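Local atomic coordinates of dally-like, isoform A (Drosophila melanogaster, PDB entry 6XTZ), a protein that probably acts as a cell-surface heparan sulfate proteoglycan of the glypican family, binding Wnt and hedgehog proteins and shielding the Wnt lipid to enable signalling at a distance. Residues 258-263 with 507-512. The protein carries 5 engineered substitutions. Residues are numbered along the deposited sequence; the frame is centred on the assembly and turned at random.
Sequences CLHYQH and TGNPAS
Asn509 brings its amide oxygen to the edge of the His260 imidazole, near the ring plane, with OD1 3.5 Å from His260 CD2. The two side chains cross at about a right angle, amide and ring planes 86° apart. A weak hydrogen bond, 3.3 Å from Ala511 N to Asn509 OD1, makes an Asx turn over Pro510. Pro510 then lies against the base of the histidine: its CB is 3.9 Å from His260 CB, while its CD approaches the ring obliquely. Pro510 O accepts a hydrogen bond from Asn223; a water 3.1 Å from Tyr261 N accepts a weak bond from it and can donate to Pro510 O, 3.3 Å away, although other acceptors compete for its protons. No direct hydrogen bond joins the two segments. Ala511 fills the middle of the contact, its CB 3.8 Å from His260 CD2 and 4.4 Å from Tyr261 CB. With CG anti to the backbone N (chi1 -171°), the His260 ring projects toward 507-512, and its NE2 accepts from the backbone N of Gly501. Ser512 is the N-cap of helix 513-538; its side chain points away from 258-263 and caps a backbone N of that helix. This mostly buried contact, within the all-helical glypican core and distinct from the palmitoleate pocket, packs the loop leading into helix 513-538 on the short turn joining helices 248-258 and 263-283. Cys258, on the last turn of helix 248-258, is disulfide-bonded to Cys226; Tyr261 reaches Met519 of helix 513-538, and Leu259 packs on helices 51-110 and 459-467.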
ATOM      1  N   CYS A 258     -12.250  19.130  -6.712  1.00 38.73           N
ATOM      2  CA  CYS A 258     -13.189  18.358  -5.907  1.00 43.54           C
ATOM      3  C   CYS A 258     -12.466  17.313  -5.066  1.00 39.65           C
ATOM      4  O   CYS A 258     -12.830  17.073  -3.909  1.00 38.88           O
ATOM      5  CB  CYS A 258     -14.229  17.690  -6.808  1.00 43.76           C
ATOM      6  SG  CYS A 258     -15.552  18.782  -7.384  1.00 45.56           S
ATOM      7  N   LEU A 259     -11.430  16.689  -5.627  1.00 42.62           N
ATOM      8  CA  LEU A 259     -10.670  15.649  -4.945  1.00 43.04           C
ATOM      9  C   LEU A 259      -9.322  16.154  -4.441  1.00 44.35           C
ATOM     10  O   LEU A 259      -8.388  15.363  -4.273  1.00 44.22           O
ATOM     11  CB  LEU A 259     -10.473  14.449  -5.871  1.00 40.99           C
ATOM     12  CG  LEU A 259     -11.722  13.904  -6.566  1.00 38.77           C
ATOM     13  CD1 LEU A 259     -11.364  12.695  -7.420  1.00 37.86           C
ATOM     14  CD2 LEU A 259     -12.798  13.550  -5.551  1.00 36.01           C
ATOM     15  N   HIS A 260      -9.202  17.460  -4.193  1.00 45.43           N
ATOM     16  CA  HIS A 260      -7.915  18.018  -3.789  1.00 44.43           C
ATOM     17  C   HIS A 260      -7.504  17.586  -2.389  1.00 41.25           C
ATOM     18  O   HIS A 260      -6.317  17.664  -2.058  1.00 43.66           O
ATOM     19  CB  HIS A 260      -7.946  19.544  -3.871  1.00 45.46           C
ATOM     20  CG  HIS A 260      -6.604  20.182  -3.688  1.00 47.79           C
ATOM     21  ND1 HIS A 260      -5.537  19.916  -4.519  1.00 48.35           N
ATOM     22  CD2 HIS A 260      -6.152  21.061  -2.765  1.00 48.91           C
ATOM     23  CE1 HIS A 260      -4.486  20.611  -4.118  1.00 48.73           C
ATOM     24  NE2 HIS A 260      -4.833  21.313  -3.056  1.00 48.96           N
ATOM     25  N   TYR A 261      -8.448  17.129  -1.564  1.00 41.91           N
ATOM     26  CA  TYR A 261      -8.094  16.609  -0.250  1.00 41.37           C
ATOM     27  C   TYR A 261      -7.219  15.365  -0.334  1.00 44.45           C
ATOM     28  O   TYR A 261      -6.692  14.927   0.695  1.00 43.33           O
ATOM     29  CB  TYR A 261      -9.360  16.305   0.558  1.00 39.60           C
ATOM     30  CG  TYR A 261     -10.230  15.209  -0.019  1.00 44.19           C
ATOM     31  CD1 TYR A 261     -11.215  15.494  -0.957  1.00 43.59           C
ATOM     32  CD2 TYR A 261     -10.076  13.888   0.386  1.00 45.85           C
ATOM     33  CE1 TYR A 261     -12.014  14.494  -1.483  1.00 39.01           C
ATOM     34  CE2 TYR A 261     -10.871  12.884  -0.133  1.00 46.67           C
ATOM     35  CZ  TYR A 261     -11.836  13.191  -1.067  1.00 46.96           C
ATOM     36  OH  TYR A 261     -12.626  12.189  -1.581  1.00 52.16           O
ATOM     37  N   GLN A 262      -7.053  14.793  -1.525  1.00 44.36           N
ATOM     38  CA  GLN A 262      -6.218  13.624  -1.746  1.00 43.33           C
ATOM     39  C   GLN A 262      -4.823  13.982  -2.245  1.00 45.09           C
ATOM     40  O   GLN A 262      -4.093  13.091  -2.691  1.00 52.22           O
ATOM     41  CB  GLN A 262      -6.890  12.683  -2.747  1.00 38.45           C
ATOM     42  CG  GLN A 262      -8.277  12.227  -2.346  1.00 37.58           C
ATOM     43  CD  GLN A 262      -9.000  11.514  -3.471  1.00 39.80           C
ATOM     44  OE1 GLN A 262      -8.540  11.503  -4.611  1.00 43.59           O
ATOM     45  NE2 GLN A 262     -10.140  10.917  -3.156  1.00 40.78           N
ATOM     46  N   HIS A 263      -4.437  15.259  -2.178  1.00 41.90           N
ATOM     47  CA  HIS A 263      -3.186  15.692  -2.798  1.00 40.06           C
ATOM     48  C   HIS A 263      -1.978  15.060  -2.116  1.00 43.20           C
ATOM     49  O   HIS A 263      -1.176  14.375  -2.761  1.00 50.03           O
ATOM     50  CB  HIS A 263      -3.080  17.217  -2.772  1.00 40.83           C
ATOM     51  CG  HIS A 263      -1.913  17.749  -3.544  1.00 51.10           C
ATOM     52  ND1 HIS A 263      -1.926  17.874  -4.918  1.00 55.55           N
ATOM     53  CD2 HIS A 263      -0.693  18.173  -3.139  1.00 54.46           C
ATOM     54  CE1 HIS A 263      -0.767  18.362  -5.323  1.00 55.78           C
ATOM     55  NE2 HIS A 263      -0.000  18.551  -4.264  1.00 55.26           N
ATOM     56  N   THR A 507     -11.948  29.551  -6.039  1.00 60.75           N
ATOM     57  CA  THR A 507     -11.502  30.843  -5.528  1.00 69.77           C
ATOM     58  C   THR A 507     -10.353  30.672  -4.542  1.00 70.50           C
ATOM     59  O   THR A 507      -9.271  31.243  -4.723  1.00 79.53           O
ATOM     60  CB  THR A 507     -12.672  31.585  -4.877  1.00 70.33           C
ATOM     61  OG1 THR A 507     -13.154  30.837  -3.753  1.00 79.62           O
ATOM     62  CG2 THR A 507     -13.803  31.773  -5.877  1.00 66.75           C
ATOM     63  N   GLY A 508     -10.565  29.881  -3.495  1.00 57.91           N
ATOM     64  CA  GLY A 508      -9.527  29.650  -2.510  1.00 56.66           C
ATOM     65  C   GLY A 508      -8.958  28.248  -2.566  1.00 55.50           C
ATOM     66  O   GLY A 508      -8.743  27.701  -3.652  1.00 55.68           O
ATOM     67  N   ASN A 509      -8.713  27.658  -1.402  1.00 52.89           N
ATOM     68  CA  ASN A 509      -8.201  26.295  -1.334  1.00 49.15           C
ATOM     69  C   ASN A 509      -9.342  25.306  -1.543  1.00 48.13           C
ATOM     70  O   ASN A 509     -10.266  25.264  -0.724  1.00 49.10           O
ATOM     71  CB  ASN A 509      -7.528  26.046   0.009  1.00 46.97           C
ATOM     72  CG  ASN A 509      -6.939  24.650   0.121  1.00 54.27           C
ATOM     73  OD1 ASN A 509      -6.718  23.972  -0.882  1.00 55.11           O
ATOM     74  ND2 ASN A 509      -6.683  24.216   1.349  1.00 54.78           N
ATOM     75  N   PRO A 510      -9.319  24.501  -2.609  1.00 47.36           N
ATOM     76  CA  PRO A 510     -10.419  23.547  -2.835  1.00 45.35           C
ATOM     77  C   PRO A 510     -10.580  22.525  -1.725  1.00 48.50           C
ATOM     78  O   PRO A 510     -11.681  21.986  -1.558  1.00 50.33           O
ATOM     79  CB  PRO A 510     -10.035  22.870  -4.159  1.00 46.11           C
ATOM     80  CG  PRO A 510      -9.059  23.800  -4.803  1.00 49.38           C
ATOM     81  CD  PRO A 510      -8.314  24.456  -3.683  1.00 48.99           C
ATOM     82  N   ALA A 511      -9.528  22.238  -0.964  1.00 48.25           N
ATOM     83  CA  ALA A 511      -9.604  21.285   0.136  1.00 48.32           C
ATOM     84  C   ALA A 511      -9.947  22.031   1.419  1.00 49.90           C
ATOM     85  O   ALA A 511      -9.221  22.945   1.825  1.00 56.35           O
ATOM     86  CB  ALA A 511      -8.287  20.526   0.285  1.00 37.19           C
ATOM     87  N   SER A 512     -11.049  21.642   2.052  1.00 44.09           N
ATOM     88  CA  SER A 512     -11.473  22.270   3.292  1.00 42.09           C
ATOM     89  C   SER A 512     -10.753  21.649   4.484  1.00 44.65           C
ATOM     90  O   SER A 512     -10.204  20.545   4.410  1.00 38.47           O
ATOM     91  CB  SER A 512     -12.987  22.141   3.469  1.00 44.13           C
ATOM     92  OG  SER A 512     -13.378  20.781   3.539  1.00 51.58           O
TER
HETATM   93  O   HOH W   1     -11.027  18.769  -1.733  1.00 34.70           O